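Local atomic coordinates of hypothetical membrane spanning protein (Thermus thermophilus, PDB entry 2VPZ), a protein that probably serves as the membrane-anchoring, quinone-binding subunit of a polysulfide reductase, passing electrons from quinol toward the partner subunits of the complex. Residues A32-L37 / L120-S124; G162-L166 / P228-L232. All blocks are in the same frame, centred on the assembly; numbering follows the deposited sequence.

Contact 1 (A32-L37 / L120-S124); sequences ALLAAL and LLVFS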
loop_
_atom_site.group_PDB
_atom_site.type_symbol
_atom_site.label_atom_id
_atom_site.label_comp_id
_atom_site.label_asym_id
_atom_site.label_seq_id
_atom_site.Cartn_x
_atom_site.Cartn_y
_atom_site.Cartn_z
ATOM N N ALA C 32 -43.988 -16.498 -25.837
ATOM C CA ALA C 32 -44.688 -17.213 -24.769
ATOM C C ALA C 32 -45.505 -16.178 -23.920
ATOM O O ALA C 32 -46.509 -16.543 -23.306
ATOM C CB ALA C 32 -43.689 -17.982 -23.845
ATOM N N LEU C 33 -45.081 -14.909 -23.896
ATOM C CA LEU C 33 -45.836 -13.870 -23.158
ATOM C C LEU C 33 -47.107 -13.522 -23.977
ATOM O O LEU C 33 -48.203 -13.387 -23.418
ATOM C CB LEU C 33 -44.995 -12.576 -22.880
ATOM C CG LEU C 33 -45.738 -11.439 -22.121
ATOM C CD1 LEU C 33 -45.938 -11.813 -20.645
ATOM C CD2 LEU C 33 -44.986 -10.100 -22.225
ATOM N N LEU C 34 -46.940 -13.394 -25.297
ATOM C CA LEU C 34 -48.038 -13.135 -26.220
ATOM C C LEU C 34 -49.098 -14.263 -26.131
ATOM O O LEU C 34 -50.294 -13.981 -25.985
ATOM C CB LEU C 34 -47.538 -12.994 -27.664
ATOM C CG LEU C 34 -46.692 -11.734 -27.920
ATOM C CD1 LEU C 34 -46.706 -11.396 -29.423
ATOM C CD2 LEU C 34 -47.238 -10.546 -27.086
ATOM N N ALA C 35 -48.675 -15.521 -26.210
ATOM C CA ALA C 35 -49.604 -16.645 -26.104
ATOM C C ALA C 35 -50.362 -16.626 -24.747
ATOM O O ALA C 35 -51.562 -16.931 -24.697
ATOM C CB ALA C 35 -48.878 -18.003 -26.288
ATOM N N ALA C 36 -49.681 -16.257 -23.662
ATOM C CA ALA C 36 -50.292 -16.189 -22.316
ATOM C C ALA C 36 -51.379 -15.089 -22.198
ATOM O O ALA C 36 -52.495 -15.344 -21.740
ATOM C CB ALA C 36 -49.192 -15.979 -21.221
ATOM N N LEU C 37 -51.026 -13.868 -22.613
ATOM C CA LEU C 37 -51.927 -12.719 -22.622
ATOM C C LEU C 37 -53.131 -12.946 -23.582
ATOM O O LEU C 37 -54.202 -12.359 -23.397
ATOM C CB LEU C 37 -51.176 -11.414 -23.007
ATOM C CG LEU C 37 -50.115 -10.812 -22.050
ATOM C CD1 LEU C 37 -49.518 -9.518 -22.629
ATOM C CD2 LEU C 37 -50.739 -10.528 -20.677
ATOM N N LEU C 120 -48.186 -19.827 -17.459
ATOM C CA LEU C 120 -47.406 -19.468 -18.650
ATOM C C LEU C 120 -47.033 -18.006 -18.520
ATOM O O LEU C 120 -45.945 -17.585 -18.926
ATOM C CB LEU C 120 -48.156 -19.685 -19.996
ATOM C CG LEU C 120 -47.233 -19.530 -21.242
ATOM C CD1 LEU C 120 -46.113 -20.601 -21.213
ATOM C CD2 LEU C 120 -48.050 -19.630 -22.541
ATOM N N LEU C 121 -47.902 -17.195 -17.921
ATOM C CA LEU C 121 -47.527 -15.785 -17.763
ATOM C C LEU C 121 -46.304 -15.614 -16.841
ATOM O O LEU C 121 -45.399 -14.851 -17.165
ATOM C CB LEU C 121 -48.656 -14.905 -17.230
ATOM C CG LEU C 121 -48.162 -13.433 -17.209
ATOM C CD1 LEU C 121 -48.822 -12.638 -18.346
ATOM C CD2 LEU C 121 -48.426 -12.772 -15.847
ATOM N N VAL C 122 -46.282 -16.296 -15.700
ATOM C CA VAL C 122 -45.171 -16.167 -14.763
ATOM C C VAL C 122 -43.839 -16.781 -15.243
ATOM O O VAL C 122 -42.760 -16.234 -14.965
ATOM C CB VAL C 122 -45.523 -16.760 -13.353
ATOM C CG1 VAL C 122 -44.221 -17.111 -12.602
ATOM C CG2 VAL C 122 -46.376 -15.755 -12.537
ATOM N N PHE C 123 -43.901 -17.910 -15.955
ATOM C CA PHE C 123 -42.694 -18.577 -16.471
ATOM C C PHE C 123 -42.103 -17.820 -17.656
ATOM O O PHE C 123 -40.895 -17.881 -17.900
ATOM C CB PHE C 123 -42.965 -20.034 -16.856
ATOM C CG PHE C 123 -43.404 -20.905 -15.712
ATOM C CD1 PHE C 123 -44.365 -21.899 -15.891
ATOM C CD2 PHE C 123 -42.886 -20.692 -14.437
ATOM C CE1 PHE C 123 -44.808 -22.667 -14.815
ATOM C CE2 PHE C 123 -43.313 -21.451 -13.346
ATOM C CZ PHE C 123 -44.283 -22.440 -13.534
ATOM N N SER C 124 -42.948 -17.103 -18.383
ATOM C CA SER C 124 -42.477 -16.326 -19.518
ATOM C C SER C 124 -41.867 -15.003 -18.985
ATOM O O SER C 124 -41.140 -14.315 -19.710
ATOM C CB SER C 124 -43.606 -16.091 -20.552
ATOM O OG SER C 124 -44.413 -14.982 -20.230
#
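Ala-36 sets its methyl against the backbone of Leu-121, CB 3.7 Å from Leu-121 N, where two transmembrane helices pack antiparallel at 159° with their local axes 8.6 Å apart. The tight part of the interface is built from small residues: the CB atoms of Ala-32 and Ser-124 meet at 3.8 Å, and Leu-120 fills the groove beside them. With its CG anti to the backbone N (chi1 -170°), Leu-120 brings CD2 to 3.5 Å from Ala-32 O and near Ala-36 N, along one turn of the facing helix, while its CB rests on the methyl of Ala-36. An alanine in place of Leu-120 would probably open a gap beside Ala-35 and Ala-36, because the CD2 that touches both would be gone. Ser-124 presses OG to 3.4 Å from Leu-33 CA in a van der Waals contact; no polar bond joins the two segments. Toward the surface the packing passes to longer side chains. Leu-33 and Leu-121 run side by side with their CD1 atoms 3.8 Å apart, and Leu-37 CD2 reaches the same Leu-121 methyl at 3.7 Å, on a side that may face lipid. Around the two helices, helix 46-65 touches Ala-32 and Ala-35, helix 88-107 packs on Leu-120, and helix 148-166 meets Leu-33, so the contact lies within the transmembrane bundle.

Contact 2 (G162-L166 / P228-L232); sequences GLAAL and PWAGL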
loop_
_atom_site.group_PDB
_atom_site.type_symbol
_atom_site.label_atom_id
_atom_site.label_comp_id
_atom_site.label_asym_id
_atom_site.label_seq_id
_atom_site.Cartn_x
_atom_site.Cartn_y
_atom_site.Cartn_z
ATOM N N GLY C 162 -42.527 -7.831 -33.328
ATOM C CA GLY C 162 -42.061 -7.626 -34.688
ATOM C C GLY C 162 -42.412 -8.834 -35.557
ATOM O O GLY C 162 -42.763 -8.692 -36.735
ATOM N N LEU C 163 -42.333 -10.028 -34.963
ATOM C CA LEU C 163 -42.661 -11.329 -35.595
ATOM C C LEU C 163 -44.211 -11.426 -35.792
ATOM O O LEU C 163 -44.701 -11.747 -36.894
ATOM C CB LEU C 163 -42.138 -12.514 -34.729
ATOM C CG LEU C 163 -41.965 -13.952 -35.249
ATOM C CD1 LEU C 163 -42.912 -14.911 -34.517
ATOM C CD2 LEU C 163 -42.192 -14.021 -36.773
ATOM N N ALA C 164 -44.955 -11.122 -34.723
ATOM C CA ALA C 164 -46.425 -11.114 -34.716
ATOM C C ALA C 164 -46.985 -10.221 -35.832
ATOM O O ALA C 164 -47.981 -10.576 -36.472
ATOM C CB ALA C 164 -46.962 -10.625 -33.328
ATOM N N ALA C 165 -46.346 -9.072 -36.070
ATOM C CA ALA C 165 -46.757 -8.122 -37.119
ATOM C C ALA C 165 -46.416 -8.577 -38.554
ATOM O O ALA C 165 -47.056 -8.143 -39.516
ATOM C CB ALA C 165 -46.157 -6.721 -36.857
ATOM N N LEU C 166 -45.403 -9.434 -38.711
ATOM C CA LEU C 166 -45.036 -9.960 -40.030
ATOM C C LEU C 166 -46.106 -11.053 -40.392
ATOM O O LEU C 166 -46.523 -11.172 -41.555
ATOM C CB LEU C 166 -43.573 -10.491 -40.049
ATOM C CG LEU C 166 -42.449 -9.414 -40.009
ATOM C CD1 LEU C 166 -41.048 -10.062 -39.923
ATOM C CD2 LEU C 166 -42.547 -8.508 -41.248
ATOM N N PRO C 228 -41.582 -3.780 -39.234
ATOM C CA PRO C 228 -41.166 -4.953 -38.438
ATOM C C PRO C 228 -39.724 -5.479 -38.721
ATOM O O PRO C 228 -39.063 -6.046 -37.834
ATOM C CB PRO C 228 -42.186 -6.038 -38.776
ATOM C CG PRO C 228 -43.425 -5.299 -39.072
ATOM C CD PRO C 228 -42.918 -4.009 -39.808
ATOM N N TRP C 229 -39.258 -5.364 -39.963
ATOM C CA TRP C 229 -37.907 -5.833 -40.290
ATOM C C TRP C 229 -36.887 -4.982 -39.552
ATOM O O TRP C 229 -36.036 -5.501 -38.828
ATOM C CB TRP C 229 -37.647 -5.854 -41.806
ATOM C CG TRP C 229 -38.368 -7.002 -42.476
ATOM C CD1 TRP C 229 -39.490 -6.932 -43.273
ATOM C CD2 TRP C 229 -38.089 -8.410 -42.317
ATOM N NE1 TRP C 229 -39.914 -8.199 -43.599
ATOM C CE2 TRP C 229 -39.079 -9.122 -43.031
ATOM C CE3 TRP C 229 -37.101 -9.138 -41.629
ATOM C CZ2 TRP C 229 -39.106 -10.544 -43.088
ATOM C CZ3 TRP C 229 -37.121 -10.558 -41.679
ATOM C CH2 TRP C 229 -38.125 -11.234 -42.408
ATOM N N ALA C 230 -37.001 -3.672 -39.718
ATOM C CA ALA C 230 -36.127 -2.700 -39.072
ATOM C C ALA C 230 -36.087 -2.858 -37.532
ATOM O O ALA C 230 -35.008 -2.804 -36.933
ATOM C CB ALA C 230 -36.546 -1.242 -39.460
ATOM N N GLY C 231 -37.248 -3.062 -36.909
ATOM C CA GLY C 231 -37.362 -3.268 -35.473
ATOM C C GLY C 231 -36.743 -4.570 -34.989
ATOM O O GLY C 231 -36.131 -4.624 -33.907
ATOM N N LEU C 232 -36.891 -5.635 -35.790
ATOM C CA LEU C 232 -36.315 -6.990 -35.540
ATOM C C LEU C 232 -34.775 -6.953 -35.615
ATOM O O LEU C 232 -34.083 -7.447 -34.713
ATOM C CB LEU C 232 -36.829 -8.052 -36.536
ATOM C CG LEU C 232 -38.108 -8.876 -36.270
ATOM C CD1 LEU C 232 -38.904 -9.112 -37.572
ATOM C CD2 LEU C 232 -37.762 -10.220 -35.586
#
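The indole of Trp-229 carries Leu-166 over one face: CD1 stands 3.8 Å from the centroid of the six-membered ring, 15° off its normal, a CH-pi contact, while CD2 covers the pyrrole side at 3.5 Å from NE1. The two side chains cross at about a right angle, and the leucine fork spans both rings. This is an antiparallel transmembrane helix pair, its local axes 9.1 Å apart and inclined at 158°, in the helical membrane subunit of the polysulfide reductase family. Trp-229 starts out pointing away from helix 148-166; its CG lies anti to the carbonyl carbon (chi1 -74°), and the ring returns to flank Leu-166 at the exposed margin. Deeper in, the puckered ring of Pro-228 takes the other contacts. Its CB lies 3.5 Å from Leu-166 CD2, and its CG meets the methyl of Ala-165 at 3.8 Å, so two consecutive residues rest on a single proline. Leu-166 and Leu-232 reach toward each other tip to tip, their CD1 atoms 3.3 Å apart, which places Leu-166 among the proline, the indole and Leu-232. The backbones come nearest at Gly-162, where the absence of a side chain lets its CA approach to 4.7 Å from that of Pro-228. Gly-162 O sits 3.4 Å from Pro-228 CB.

Contacts 1 and 2 follow each other in series along the chain, the first joining helix 16-41 to helix 117-136 and the second joining helix 148-166 to helix 227-245. Their centres are 19 Å apart, and no helix belongs to both, yet helices 117-136 and 148-166 are consecutive in sequence. The two also touch directly: Leu-34 CD1, on the side of helix 16-41 turned from contact 1, meets Ala-164 CB at 4.0 Å. The two antiparallel pairs thus pack against each other within one transmembrane bundle. Contact 1 lies nearer the quinone site, the side chain of Ser-124 being about 10 Å from that of quinone-binding Tyr-130, whereas contact 2 is structural packing away from the known sites.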